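Local coordinates for protein LysR family transcriptional regulator (Vibrio vulnificus, PDB 5FHK) that probably acts as a DNA-binding transcription regulator of the LysR family (AphB, a virulence gene regulator), seen here as its regulatory domain, at residues G7-S12 / P34-E39; P14-K19 / A133-V138; S75-L80 / D172-P177; H102-G107 / V123-R128. All coordinates share one frame; numbering follows the deposited sequence.

All four contacts lie within the regulatory domain, whose fold is of the periplasmic-binding-protein type. From the N terminus, interaction 1 closes first, pairing strand 9-14 with strand 38-43 around helix 18-32. Interaction 2 opens inside that loop, at 14-19, and closes only at 133-138, so the two cross; it bridges from the N-terminal lobe to the start of helix 136-144. Interaction 3 opens at 75-80 and closes at 172-177, so along the chain it crosses interaction 2; it ties strand 68-82 to the segment before strand 178-185. Interaction 4 is nested within both loops, in the second lobe. It meets interaction 2 where Ala-133 N probably bonds Lys-106 O, and interaction 3 where Trp-173 packs on Val-123.

Interaction 1 (G7-S12 / P34-E39); sequences GKIKIS and PEINIE
The two strands of a beta-alpha-beta unit, 9-14 and 38-43, lie side by side and parallel here, helix 18-32 making the crossover between them. Backbone hydrogen bonds set the register of Ile-9 with Ile-38 and Lys-10 with Glu-39. Ile-9 N gives to Asn-37 O at 2.8 Å, Ile-9 O takes from Glu-39 N, and Ile-11 N reaches Glu-39 O at 3.0 Å, almost along the C=O axis. Ahead of the strands a side chain carries the pairing on: Asn-37 ND2 donates to Gly-7 O at 2.8 Å, with the oxygen close to the amide plane.

Apolar contacts fill one face. Beta-branched isoleucine suits it, favouring an extended backbone and offering apolar surface to helices 18-32 and 192-204, which touch these side chains. Ile-9 and Ile-38 lie alongside each other, while the CD1 tip of Ile-9 crosses obliquely to Ile-36 CG2, 3.5 Å away. Ile-11 holds CG1 in the crowded position between N and C (chi1 57°), and its CD1 meets Ile-38 CG2 at 3.7 Å.

Charged chains take the other face. Lys-10 NZ is too far from Glu-39 OE1, at 4.1 Å, for a salt bridge, though the charges probably still attract; this lysine also makes a cation-pi contact with Trp-54. On its far side strand 38-43 pairs with a strand of the second subunit, continuing the sheet across the interface. Lys-8 meets Glu-39 through its methylenes, CD lying 3.3 Å from the carboxylate carbon CD of Glu-39.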
loop_
_atom_site.group_PDB
_atom_site.type_symbol
_atom_site.label_atom_id
_atom_site.label_comp_id
_atom_site.label_asym_id
_atom_site.label_seq_id
_atom_site.Cartn_x
_atom_site.Cartn_y
_atom_site.Cartn_z
ATOM N N GLY A 7 -18.948 17.251 -7.634
ATOM C CA GLY A 7 -17.672 17.882 -7.911
ATOM C C GLY A 7 -16.520 16.915 -8.038
ATOM O O GLY A 7 -15.357 17.328 -7.972
ATOM N N LYS A 8 -16.823 15.638 -8.261
ATOM C CA LYS A 8 -15.810 14.595 -8.221
ATOM C C LYS A 8 -16.321 13.382 -8.971
ATOM O O LYS A 8 -17.534 13.159 -9.088
ATOM C CB LYS A 8 -15.481 14.177 -6.780
ATOM C CG LYS A 8 -16.616 13.371 -6.190
ATOM C CD LYS A 8 -16.382 12.849 -4.800
ATOM C CE LYS A 8 -17.710 12.431 -4.157
ATOM N NZ LYS A 8 -18.651 13.571 -4.146
ATOM N N ILE A 9 -15.367 12.572 -9.419
ATOM C CA ILE A 9 -15.604 11.198 -9.860
ATOM C C ILE A 9 -15.144 10.259 -8.755
ATOM O O ILE A 9 -14.035 10.404 -8.220
ATOM C CB ILE A 9 -14.867 10.896 -11.174
ATOM C CG1 ILE A 9 -15.278 11.888 -12.265
ATOM C CG2 ILE A 9 -15.124 9.469 -11.631
ATOM C CD1 ILE A 9 -14.378 11.826 -13.491
ATOM N N LYS A 10 -15.998 9.300 -8.412
ATOM C CA LYS A 10 -15.790 8.387 -7.301
ATOM C C LYS A 10 -15.456 7.019 -7.896
ATOM O O LYS A 10 -16.316 6.391 -8.520
ATOM C CB LYS A 10 -17.054 8.345 -6.433
ATOM C CG LYS A 10 -16.882 7.879 -4.965
ATOM C CD LYS A 10 -18.242 7.867 -4.246
ATOM C CE LYS A 10 -18.209 7.092 -2.914
ATOM N NZ LYS A 10 -17.262 7.691 -1.923
ATOM N N ILE A 11 -14.215 6.546 -7.729
ATOM C CA ILE A 11 -13.840 5.280 -8.349
ATOM C C ILE A 11 -13.297 4.320 -7.304
ATOM O O ILE A 11 -12.734 4.720 -6.279
ATOM C CB ILE A 11 -12.827 5.439 -9.515
ATOM C CG1 ILE A 11 -11.540 6.142 -9.089
ATOM C CG2 ILE A 11 -13.440 6.194 -10.669
ATOM C CD1 ILE A 11 -10.711 6.678 -10.327
ATOM N N SER A 12 -13.522 3.034 -7.548
ATOM C CA SER A 12 -12.958 1.956 -6.738
ATOM C C SER A 12 -11.988 1.146 -7.586
ATOM O O SER A 12 -12.267 0.883 -8.762
ATOM C CB SER A 12 -14.060 1.046 -6.202
ATOM O OG SER A 12 -13.528 0.048 -5.355
ATOM N N PRO A 34 -7.480 19.010 -15.540
ATOM C CA PRO A 34 -7.233 19.575 -14.197
ATOM C C PRO A 34 -8.488 20.055 -13.486
ATOM O O PRO A 34 -8.487 20.148 -12.252
ATOM C CB PRO A 34 -6.291 20.751 -14.482
ATOM C CG PRO A 34 -5.834 20.561 -15.897
ATOM C CD PRO A 34 -6.894 19.837 -16.604
ATOM N N GLU A 35 -9.547 20.404 -14.228
ATOM C CA GLU A 35 -10.792 20.850 -13.618
ATOM C C GLU A 35 -11.568 19.715 -12.959
ATOM O O GLU A 35 -12.462 19.986 -12.159
ATOM C CB GLU A 35 -11.667 21.535 -14.671
ATOM C CG GLU A 35 -12.093 20.621 -15.820
ATOM C CD GLU A 35 -11.024 20.453 -16.896
ATOM O OE1 GLU A 35 -9.923 21.036 -16.779
ATOM O OE2 GLU A 35 -11.281 19.723 -17.868
ATOM N N ILE A 36 -11.243 18.457 -13.267
ATOM C CA ILE A 36 -11.970 17.306 -12.741
ATOM C C ILE A 36 -11.287 16.803 -11.478
ATOM O O ILE A 36 -10.050 16.687 -11.432
ATOM C CB ILE A 36 -12.052 16.200 -13.810
ATOM C CG1 ILE A 36 -12.814 16.726 -15.039
ATOM C CG2 ILE A 36 -12.684 14.930 -13.245
ATOM C CD1 ILE A 36 -13.019 15.673 -16.124
ATOM N N ASN A 37 -12.082 16.516 -10.448
ATOM C CA ASN A 37 -11.573 15.966 -9.191
ATOM C C ASN A 37 -11.870 14.474 -9.107
ATOM O O ASN A 37 -12.939 14.019 -9.537
ATOM C CB ASN A 37 -12.187 16.672 -7.971
ATOM C CG ASN A 37 -11.958 18.187 -7.975
ATOM O OD1 ASN A 37 -10.829 18.666 -8.126
ATOM N ND2 ASN A 37 -13.044 18.948 -7.809
ATOM N N ILE A 38 -10.940 13.724 -8.502
ATOM C CA ILE A 38 -11.063 12.279 -8.315
ATOM C C ILE A 38 -11.021 11.950 -6.828
ATOM O O ILE A 38 -10.179 12.476 -6.095
ATOM C CB ILE A 38 -9.936 11.512 -9.033
ATOM C CG1 ILE A 38 -9.926 11.841 -10.519
ATOM C CG2 ILE A 38 -10.072 10.000 -8.770
ATOM C CD1 ILE A 38 -10.895 11.018 -11.299
ATOM N N GLU A 39 -11.924 11.077 -6.389
ATOM C CA GLU A 39 -11.837 10.414 -5.091
ATOM C C GLU A 39 -11.666 8.927 -5.364
ATOM O O GLU A 39 -12.492 8.332 -6.070
ATOM C CB GLU A 39 -13.089 10.650 -4.224
ATOM C CG GLU A 39 -13.081 11.986 -3.461
ATOM C CD GLU A 39 -14.234 12.109 -2.462
ATOM O OE1 GLU A 39 -14.951 11.095 -2.256
ATOM O OE2 GLU A 39 -14.442 13.225 -1.908
#

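Interaction 2 (P14-K19 / A133-V138); sequences PYNLTK and ANALNV
Asn-16 OD1 is gripped by two donors, a backbone N-H and a water, and so ties the turn after strand 9-14 to the N-terminal end of helix 136-144. The contact spans the two lobes of a periplasmic-binding-protein fold; in many LysR-type relatives effectors bind between these lobes. Leu-136 N gives the first bond, 3.0 Å to Asn-16 OD1 and fairly straight (162° at the hydrogen), although it arrives above the carbonyl plane and not on a lone pair. The water donates the second, at 2.7 Å from Asn-16 OD1, and in turn accepts from Asn-137 N. A short amide suits the place: its oxygen serves one N-H directly and the next through water, while ND2 gives to His-108 O. Since those N-H groups sit at the positive end of the helix dipole, the carbonyl is probably polarised further.

The Leu-136 and Asn-16 side chains cross at about a right angle, with Leu-136 CB 3.5 Å from Asn-16 OD1 and Leu-136 CD1 3.7 Å from Asn-16 ND2.

Tyr-15, with CG anti to the backbone N (chi1 -178°), sends its ring the same way. Asn-134 O lies at the ring edge, near its plane, and Ala-135 CB approaches obliquely, a small methyl that lets the ring come close and touches CE2 and OH. The phenol OH bonds to Tyr-15 OH of the second subunit, and Asn-134 OD1 accepts from Thr-42 N there, so the contact is part of the dimer interface. Within the turn itself, Thr-18 OG1 donates to Pro-14 O across 2.8 Å.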
loop_
_atom_site.group_PDB
_atom_site.type_symbol
_atom_site.label_atom_id
_atom_site.label_comp_id
_atom_site.label_asym_id
_atom_site.label_seq_id
_atom_site.Cartn_x
_atom_site.Cartn_y
_atom_site.Cartn_z
ATOM N N PRO A 14 -8.659 -2.143 -7.307
ATOM C CA PRO A 14 -8.225 -3.294 -6.491
ATOM C C PRO A 14 -7.010 -2.994 -5.620
ATOM O O PRO A 14 -6.097 -2.263 -6.014
ATOM C CB PRO A 14 -7.882 -4.364 -7.538
ATOM C CG PRO A 14 -7.613 -3.607 -8.786
ATOM C CD PRO A 14 -8.558 -2.433 -8.748
ATOM N N TYR A 15 -6.987 -3.628 -4.443
ATOM C CA TYR A 15 -6.102 -3.184 -3.362
ATOM C C TYR A 15 -4.621 -3.172 -3.774
ATOM O O TYR A 15 -3.969 -2.114 -3.788
ATOM C CB TYR A 15 -6.318 -4.046 -2.123
ATOM C CG TYR A 15 -5.459 -3.579 -0.982
ATOM C CD1 TYR A 15 -5.281 -2.221 -0.743
ATOM C CD2 TYR A 15 -4.774 -4.481 -0.178
ATOM C CE1 TYR A 15 -4.466 -1.772 0.282
ATOM C CE2 TYR A 15 -3.960 -4.040 0.843
ATOM C CZ TYR A 15 -3.813 -2.683 1.068
ATOM O OH TYR A 15 -3.002 -2.230 2.085
ATOM N N ASN A 16 -4.077 -4.323 -4.137
ATOM C CA ASN A 16 -2.625 -4.422 -4.307
ATOM C C ASN A 16 -2.095 -3.881 -5.626
ATOM O O ASN A 16 -0.877 -3.684 -5.741
ATOM C CB ASN A 16 -2.185 -5.866 -4.198
ATOM C CG ASN A 16 -2.319 -6.390 -2.814
ATOM O OD1 ASN A 16 -1.661 -5.907 -1.897
ATOM N ND2 ASN A 16 -3.158 -7.402 -2.642
ATOM N N LEU A 17 -2.958 -3.635 -6.614
ATOM C CA LEU A 17 -2.529 -3.381 -7.980
ATOM C C LEU A 17 -2.691 -1.937 -8.394
ATOM O O LEU A 17 -2.282 -1.578 -9.503
ATOM C CB LEU A 17 -3.334 -4.253 -8.957
ATOM C CG LEU A 17 -3.357 -5.762 -8.724
ATOM C CD1 LEU A 17 -4.298 -6.409 -9.733
ATOM C CD2 LEU A 17 -1.969 -6.332 -8.886
ATOM N N THR A 18 -3.296 -1.106 -7.551
ATOM C CA THR A 18 -3.679 0.239 -7.970
ATOM C C THR A 18 -2.475 1.059 -8.385
ATOM O O THR A 18 -2.487 1.707 -9.438
ATOM C CB THR A 18 -4.424 0.942 -6.845
ATOM O OG1 THR A 18 -5.743 0.395 -6.751
ATOM C CG2 THR A 18 -4.498 2.445 -7.101
ATOM N N LYS A 19 -1.421 1.038 -7.575
ATOM C CA LYS A 19 -0.258 1.865 -7.854
ATOM C C LYS A 19 0.337 1.532 -9.222
ATOM O O LYS A 19 0.552 2.423 -10.045
ATOM C CB LYS A 19 0.769 1.701 -6.730
ATOM C CG LYS A 19 2.068 2.381 -7.023
ATOM C CD LYS A 19 2.043 3.831 -6.636
ATOM C CE LYS A 19 3.409 4.438 -6.905
ATOM N NZ LYS A 19 3.773 4.290 -8.353
ATOM N N ALA A 133 0.676 -11.436 5.740
ATOM C CA ALA A 133 0.247 -10.044 5.816
ATOM C C ALA A 133 -1.004 -9.833 4.981
ATOM O O ALA A 133 -1.277 -10.579 4.044
ATOM C CB ALA A 133 1.361 -9.089 5.358
ATOM N N ASN A 134 -1.763 -8.798 5.327
ATOM C CA ASN A 134 -2.927 -8.416 4.534
ATOM C C ASN A 134 -2.583 -7.506 3.347
ATOM O O ASN A 134 -3.504 -7.020 2.679
ATOM C CB ASN A 134 -3.980 -7.744 5.423
ATOM C CG ASN A 134 -3.445 -6.529 6.163
ATOM O OD1 ASN A 134 -2.229 -6.369 6.350
ATOM N ND2 ASN A 134 -4.358 -5.675 6.614
ATOM N N ALA A 135 -1.301 -7.259 3.070
ATOM C CA ALA A 135 -0.880 -6.478 1.907
ATOM C C ALA A 135 0.314 -7.161 1.245
ATOM O O ALA A 135 1.166 -7.726 1.933
ATOM C CB ALA A 135 -0.502 -5.030 2.286
ATOM N N LEU A 136 0.404 -7.069 -0.086
ATOM C CA LEU A 136 1.453 -7.793 -0.810
ATOM C C LEU A 136 2.757 -7.021 -0.907
ATOM O O LEU A 136 3.821 -7.640 -1.054
ATOM C CB LEU A 136 0.988 -8.161 -2.228
ATOM C CG LEU A 136 0.143 -9.452 -2.280
ATOM C CD1 LEU A 136 -0.433 -9.687 -3.679
ATOM C CD2 LEU A 136 0.930 -10.667 -1.820
ATOM N N ASN A 137 2.708 -5.687 -0.818
ATOM C CA ASN A 137 3.943 -4.921 -0.874
ATOM C C ASN A 137 4.893 -5.311 0.262
ATOM O O ASN A 137 6.085 -5.525 0.023
ATOM C CB ASN A 137 3.646 -3.413 -0.880
ATOM C CG ASN A 137 2.959 -2.924 0.399
ATOM O OD1 ASN A 137 2.324 -3.694 1.133
ATOM N ND2 ASN A 137 3.079 -1.623 0.661
ATOM N N VAL A 138 4.390 -5.454 1.499
ATOM C CA VAL A 138 5.317 -5.807 2.580
ATOM C C VAL A 138 5.793 -7.251 2.456
ATOM O O VAL A 138 6.885 -7.588 2.914
ATOM C CB VAL A 138 4.696 -5.556 3.964
ATOM C CG1 VAL A 138 4.376 -4.069 4.142
ATOM C CG2 VAL A 138 3.481 -6.403 4.148
HETATM O O HOH W 1 0.094 -3.927 -1.494
#

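Interaction 3 (S75-L80 / D172-P177); sequences SVKDIL and DWSANP
Lys-77 lays its aliphatic chain along the backbone of 174-177. Its CB stands 4.5 Å from Pro-177 CB, loosely beside the ring. With CG anti to the backbone N (chi1 176°), the chain then sets out straight, and CG passes 3.6 Å from Ala-175 O. CD comes next to Ser-174 OG, and a bend at chi3 (113°) turns CE onto Ser-174 CB, 3.6 Å away, the closest carbon contact of the chain. A long, flexible lysine fits this partly exposed edge because its methylenes can pack there.

Ser-174 keeps OG in the crowded position between N and C, from which it donates to Ala-175 O, above the carbonyl plane. The same Ala-175 gives the one direct hydrogen bond between the segments: its N lies 3.2 Å from Asp-78 O, in the carbonyl plane. Its methyl, the smallest side chain available, fits against Asp-78 CB at 4.0 Å. The carboxylate of Asp-78 is held by a salt bridge from OD1 to Arg-178. Farther along, a water accepts from Leu-80 N and lies within bonding distance of Trp-173 O; Arg-168 also bonds Trp-173 O. The segments run antiparallel, with one direct bond and one link through water.

Strand 68-82 and the segment leading into strand 178-185 are consistent with the two crossover connections of this fold, which join its lobes. Strand 149-153 lies against Val-76, Asp-78 and Leu-80, while Ser-174 pairs with strand 113-117 and extends that small sheet.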
loop_
_atom_site.group_PDB
_atom_site.type_symbol
_atom_site.label_atom_id
_atom_site.label_comp_id
_atom_site.label_asym_id
_atom_site.label_seq_id
_atom_site.Cartn_x
_atom_site.Cartn_y
_atom_site.Cartn_z
ATOM N N SER A 75 -4.829 -7.945 -17.430
ATOM C CA SER A 75 -4.818 -9.208 -16.726
ATOM C C SER A 75 -3.495 -9.364 -15.996
ATOM O O SER A 75 -2.475 -8.761 -16.345
ATOM C CB SER A 75 -5.085 -10.380 -17.672
ATOM O OG SER A 75 -4.077 -10.472 -18.645
ATOM N N VAL A 76 -3.541 -10.153 -14.951
ATOM C CA VAL A 76 -2.390 -10.409 -14.111
ATOM C C VAL A 76 -2.297 -11.910 -13.899
ATOM O O VAL A 76 -3.303 -12.626 -13.937
ATOM C CB VAL A 76 -2.507 -9.641 -12.771
ATOM C CG1 VAL A 76 -3.479 -10.312 -11.833
ATOM C CG2 VAL A 76 -1.174 -9.514 -12.123
ATOM N N LYS A 77 -1.078 -12.395 -13.697
ATOM C CA LYS A 77 -0.857 -13.795 -13.370
ATOM C C LYS A 77 0.141 -13.888 -12.224
ATOM O O LYS A 77 1.204 -13.267 -12.272
ATOM C CB LYS A 77 -0.356 -14.582 -14.585
ATOM C CG LYS A 77 -0.027 -16.032 -14.262
ATOM C CD LYS A 77 0.394 -16.807 -15.504
ATOM C CE LYS A 77 1.848 -17.219 -15.438
ATOM N NZ LYS A 77 2.688 -16.282 -16.222
ATOM N N ASP A 78 -0.199 -14.667 -11.207
ATOM C CA ASP A 78 0.643 -14.811 -10.032
ATOM C C ASP A 78 1.646 -15.946 -10.218
ATOM O O ASP A 78 1.303 -17.019 -10.719
ATOM C CB ASP A 78 -0.220 -15.056 -8.801
ATOM C CG ASP A 78 -1.432 -14.128 -8.747
ATOM O OD1 ASP A 78 -1.263 -12.898 -8.906
ATOM O OD2 ASP A 78 -2.564 -14.638 -8.594
ATOM N N ILE A 79 2.891 -15.694 -9.800
ATOM C CA ILE A 79 4.004 -16.610 -10.000
ATOM C C ILE A 79 4.794 -16.690 -8.705
ATOM O O ILE A 79 4.780 -15.772 -7.881
ATOM C CB ILE A 79 4.936 -16.167 -11.141
ATOM C CG1 ILE A 79 5.567 -14.827 -10.790
ATOM C CG2 ILE A 79 4.154 -16.021 -12.475
ATOM C CD1 ILE A 79 6.448 -14.303 -11.878
ATOM N N LEU A 80 5.516 -17.788 -8.550
ATOM C CA LEU A 80 6.317 -18.027 -7.358
ATOM C C LEU A 80 7.705 -17.453 -7.573
ATOM O O LEU A 80 8.291 -17.653 -8.641
ATOM C CB LEU A 80 6.392 -19.524 -7.075
ATOM C CG LEU A 80 5.057 -20.218 -6.765
ATOM C CD1 LEU A 80 5.206 -21.758 -6.801
ATOM C CD2 LEU A 80 4.512 -19.765 -5.417
ATOM N N ASP A 172 7.441 -24.157 -14.092
ATOM C CA ASP A 172 6.354 -24.895 -14.725
ATOM C C ASP A 172 5.025 -24.733 -13.989
ATOM O O ASP A 172 4.010 -25.248 -14.461
ATOM C CB ASP A 172 6.722 -26.382 -14.828
ATOM C CG ASP A 172 5.851 -27.148 -15.827
ATOM O OD1 ASP A 172 6.115 -27.083 -17.055
ATOM O OD2 ASP A 172 4.903 -27.832 -15.370
ATOM N N TRP A 173 5.001 -24.027 -12.861
ATOM C CA TRP A 173 3.798 -23.833 -12.071
ATOM C C TRP A 173 3.367 -22.369 -12.084
ATOM O O TRP A 173 4.198 -21.455 -12.151
ATOM C CB TRP A 173 4.016 -24.279 -10.623
ATOM C CG TRP A 173 4.221 -25.743 -10.489
ATOM C CD1 TRP A 173 5.395 -26.412 -10.614
ATOM C CD2 TRP A 173 3.220 -26.724 -10.206
ATOM N NE1 TRP A 173 5.192 -27.760 -10.424
ATOM C CE2 TRP A 173 3.863 -27.980 -10.176
ATOM C CE3 TRP A 173 1.844 -26.666 -9.968
ATOM C CZ2 TRP A 173 3.178 -29.169 -9.917
ATOM C CZ3 TRP A 173 1.164 -27.848 -9.720
ATOM C CH2 TRP A 173 1.833 -29.084 -9.703
ATOM N N SER A 174 2.056 -22.158 -11.972
ATOM C CA SER A 174 1.511 -20.810 -11.955
ATOM C C SER A 174 0.068 -20.875 -11.509
ATOM O O SER A 174 -0.608 -21.891 -11.702
ATOM C CB SER A 174 1.584 -20.154 -13.329
ATOM O OG SER A 174 0.417 -20.465 -14.081
ATOM N N ALA A 175 -0.390 -19.779 -10.914
ATOM C CA ALA A 175 -1.808 -19.594 -10.667
ATOM C C ALA A 175 -2.519 -19.271 -11.978
ATOM O O ALA A 175 -1.898 -18.887 -12.978
ATOM C CB ALA A 175 -2.038 -18.474 -9.660
ATOM N N ASN A 176 -3.838 -19.438 -11.978
ATOM C CA ASN A 176 -4.523 -19.057 -13.200
ATOM C C ASN A 176 -4.681 -17.539 -13.252
ATOM O O ASN A 176 -4.814 -16.884 -12.214
ATOM C CB ASN A 176 -5.885 -19.737 -13.290
ATOM C CG ASN A 176 -5.802 -21.131 -13.911
ATOM O OD1 ASN A 176 -5.099 -21.339 -14.910
ATOM N ND2 ASN A 176 -6.511 -22.091 -13.318
ATOM N N PRO A 177 -4.638 -16.956 -14.446
ATOM C CA PRO A 177 -4.723 -15.496 -14.550
ATOM C C PRO A 177 -6.066 -14.996 -14.060
ATOM O O PRO A 177 -7.094 -15.657 -14.204
ATOM C CB PRO A 177 -4.550 -15.226 -16.052
ATOM C CG PRO A 177 -3.953 -16.478 -16.602
ATOM C CD PRO A 177 -4.515 -17.591 -15.766
HETATM O O HOH W 2 5.903 -20.263 -10.279
#

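Interaction 4 (H102-G107 / V123-R128); sequences HFLLKG and VVNVDR
Lys-106 NZ is wrapped by the Asx turn at the end of strand 122-125, in the second lobe of the domain. Two strong bonds hold the ammonium: Asp-127 O, 2.7 Å from Lys-106 NZ, accepts on a lone pair in its carbonyl plane, and Asn-125 OD1 accepts at the same distance, also in plane. Asn-125 O adds a weak bond, and Leu-111 O another. The lysine chain is extended beyond CG, which lets a strand residue pass its charge into this group of carbonyl oxygens; Trp-113 adds a cation-pi contact. The surrounding carbonyl oxygens would probably favour the protonated form.

The next shell fixes the acceptors. Asn-125 has CG anti to the backbone N (chi1 -173°), and chi2 of -74° turns the amide so that Asp-127 N donates to OD1 at 3.1 Å, from above the carbonyl plane; this is the bond that defines the turn. Asparagine suits the site because its oxygen serves lysine and backbone while ND2 makes a weak bond to Asp-127 OD2, bracing both side chains.

Leu-104, two residues before the lysine, meets Asn-125 tip to tip, its CD1 lying 3.5 Å from Asn-125 OD1. Trp-113 of strand 113-117 touches both. Outermost, a water links the backbones, accepting from Leu-104 N at 3.2 Å and donating to Arg-128 O at 2.8 Å.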
loop_
_atom_site.group_PDB
_atom_site.type_symbol
_atom_site.label_atom_id
_atom_site.label_comp_id
_atom_site.label_asym_id
_atom_site.label_seq_id
_atom_site.Cartn_x
_atom_site.Cartn_y
_atom_site.Cartn_z
ATOM N N HIS A 102 9.531 -25.487 2.899
ATOM C CA HIS A 102 10.177 -24.214 2.632
ATOM C C HIS A 102 9.492 -23.116 3.438
ATOM O O HIS A 102 8.319 -23.234 3.811
ATOM C CB HIS A 102 10.124 -23.865 1.140
ATOM C CG HIS A 102 11.237 -24.461 0.340
ATOM N ND1 HIS A 102 12.420 -23.793 0.101
ATOM C CD2 HIS A 102 11.353 -25.662 -0.274
ATOM C CE1 HIS A 102 13.221 -24.563 -0.613
ATOM N NE2 HIS A 102 12.596 -25.699 -0.859
ATOM N N PHE A 103 10.245 -22.042 3.695
ATOM C CA PHE A 103 9.692 -20.842 4.311
ATOM C C PHE A 103 8.809 -20.122 3.297
ATOM O O PHE A 103 9.284 -19.737 2.224
ATOM C CB PHE A 103 10.804 -19.896 4.777
ATOM C CG PHE A 103 11.714 -20.456 5.855
ATOM C CD1 PHE A 103 11.324 -20.464 7.187
ATOM C CD2 PHE A 103 12.973 -20.948 5.531
ATOM C CE1 PHE A 103 12.181 -20.982 8.187
ATOM C CE2 PHE A 103 13.823 -21.448 6.508
ATOM C CZ PHE A 103 13.426 -21.458 7.834
ATOM N N LEU A 104 7.546 -19.907 3.645
ATOM C CA LEU A 104 6.587 -19.279 2.745
ATOM C C LEU A 104 6.196 -17.907 3.267
ATOM O O LEU A 104 6.154 -17.676 4.476
ATOM C CB LEU A 104 5.340 -20.148 2.564
ATOM C CG LEU A 104 5.647 -21.552 2.043
ATOM C CD1 LEU A 104 4.365 -22.323 1.765
ATOM C CD2 LEU A 104 6.530 -21.464 0.811
ATOM N N LEU A 105 5.954 -16.985 2.335
ATOM C CA LEU A 105 5.512 -15.635 2.652
ATOM C C LEU A 105 4.225 -15.378 1.893
ATOM O O LEU A 105 4.188 -15.509 0.663
ATOM C CB LEU A 105 6.576 -14.601 2.289
ATOM C CG LEU A 105 8.005 -15.035 2.610
ATOM C CD1 LEU A 105 9.075 -14.164 1.891
ATOM C CD2 LEU A 105 8.213 -15.035 4.116
ATOM N N LYS A 106 3.161 -15.035 2.622
ATOM C CA LYS A 106 1.824 -15.019 2.042
ATOM C C LYS A 106 1.133 -13.685 2.319
ATOM O O LYS A 106 1.103 -13.225 3.462
ATOM C CB LYS A 106 1.000 -16.187 2.596
ATOM C CG LYS A 106 1.440 -17.559 2.067
ATOM C CD LYS A 106 0.579 -18.688 2.574
ATOM C CE LYS A 106 0.810 -19.961 1.747
ATOM N NZ LYS A 106 -0.086 -21.072 2.162
ATOM N N GLY A 107 0.588 -13.073 1.275
ATOM C CA GLY A 107 -0.152 -11.831 1.421
ATOM C C GLY A 107 -1.515 -11.920 0.771
ATOM O O GLY A 107 -1.661 -12.504 -0.306
ATOM N N VAL A 123 -2.222 -28.177 -7.335
ATOM C CA VAL A 123 -1.795 -28.306 -5.951
ATOM C C VAL A 123 -2.255 -27.064 -5.193
ATOM O O VAL A 123 -2.075 -25.941 -5.677
ATOM C CB VAL A 123 -0.269 -28.494 -5.866
ATOM C CG1 VAL A 123 0.240 -28.164 -4.469
ATOM C CG2 VAL A 123 0.105 -29.924 -6.261
ATOM N N VAL A 124 -2.850 -27.263 -4.011
ATOM C CA VAL A 124 -3.312 -26.175 -3.150
ATOM C C VAL A 124 -2.409 -26.117 -1.924
ATOM O O VAL A 124 -2.193 -27.139 -1.263
ATOM C CB VAL A 124 -4.785 -26.366 -2.741
ATOM C CG1 VAL A 124 -5.246 -25.208 -1.867
ATOM C CG2 VAL A 124 -5.658 -26.457 -3.982
ATOM N N ASN A 125 -1.867 -24.932 -1.621
ATOM C CA ASN A 125 -1.036 -24.751 -0.434
ATOM C C ASN A 125 -1.731 -23.842 0.570
ATOM O O ASN A 125 -2.002 -22.670 0.278
ATOM C CB ASN A 125 0.334 -24.180 -0.775
ATOM C CG ASN A 125 1.251 -24.145 0.429
ATOM O OD1 ASN A 125 1.078 -23.303 1.327
ATOM N ND2 ASN A 125 2.231 -25.050 0.465
ATOM N N VAL A 126 -1.962 -24.376 1.764
ATOM C CA VAL A 126 -2.655 -23.696 2.844
ATOM C C VAL A 126 -1.768 -23.537 4.073
ATOM O O VAL A 126 -2.253 -23.141 5.135
ATOM C CB VAL A 126 -3.965 -24.430 3.202
ATOM C CG1 VAL A 126 -4.893 -24.489 2.001
ATOM C CG2 VAL A 126 -3.664 -25.824 3.694
ATOM N N ASP A 127 -0.475 -23.851 3.955
ATOM C CA ASP A 127 0.440 -23.719 5.083
ATOM C C ASP A 127 0.518 -22.270 5.547
ATOM O O ASP A 127 0.430 -21.335 4.751
ATOM C CB ASP A 127 1.849 -24.177 4.704
ATOM C CG ASP A 127 1.866 -25.486 3.953
ATOM O OD1 ASP A 127 0.840 -26.194 3.927
ATOM O OD2 ASP A 127 2.924 -25.797 3.374
ATOM N N ARG A 128 0.700 -22.084 6.848
ATOM C CA ARG A 128 0.941 -20.746 7.342
ATOM C C ARG A 128 2.343 -20.315 6.948
ATOM O O ARG A 128 3.301 -21.089 7.050
ATOM C CB ARG A 128 0.772 -20.663 8.857
ATOM C CG ARG A 128 0.707 -19.223 9.365
ATOM C CD ARG A 128 0.228 -19.147 10.788
ATOM N NE ARG A 128 -0.782 -20.168 11.023
ATOM C CZ ARG A 128 -0.966 -20.776 12.187
ATOM N NH1 ARG A 128 -0.206 -20.457 13.226
ATOM N NH2 ARG A 128 -1.903 -21.706 12.307
HETATM O O HOH W 3 5.629 -21.598 5.491
#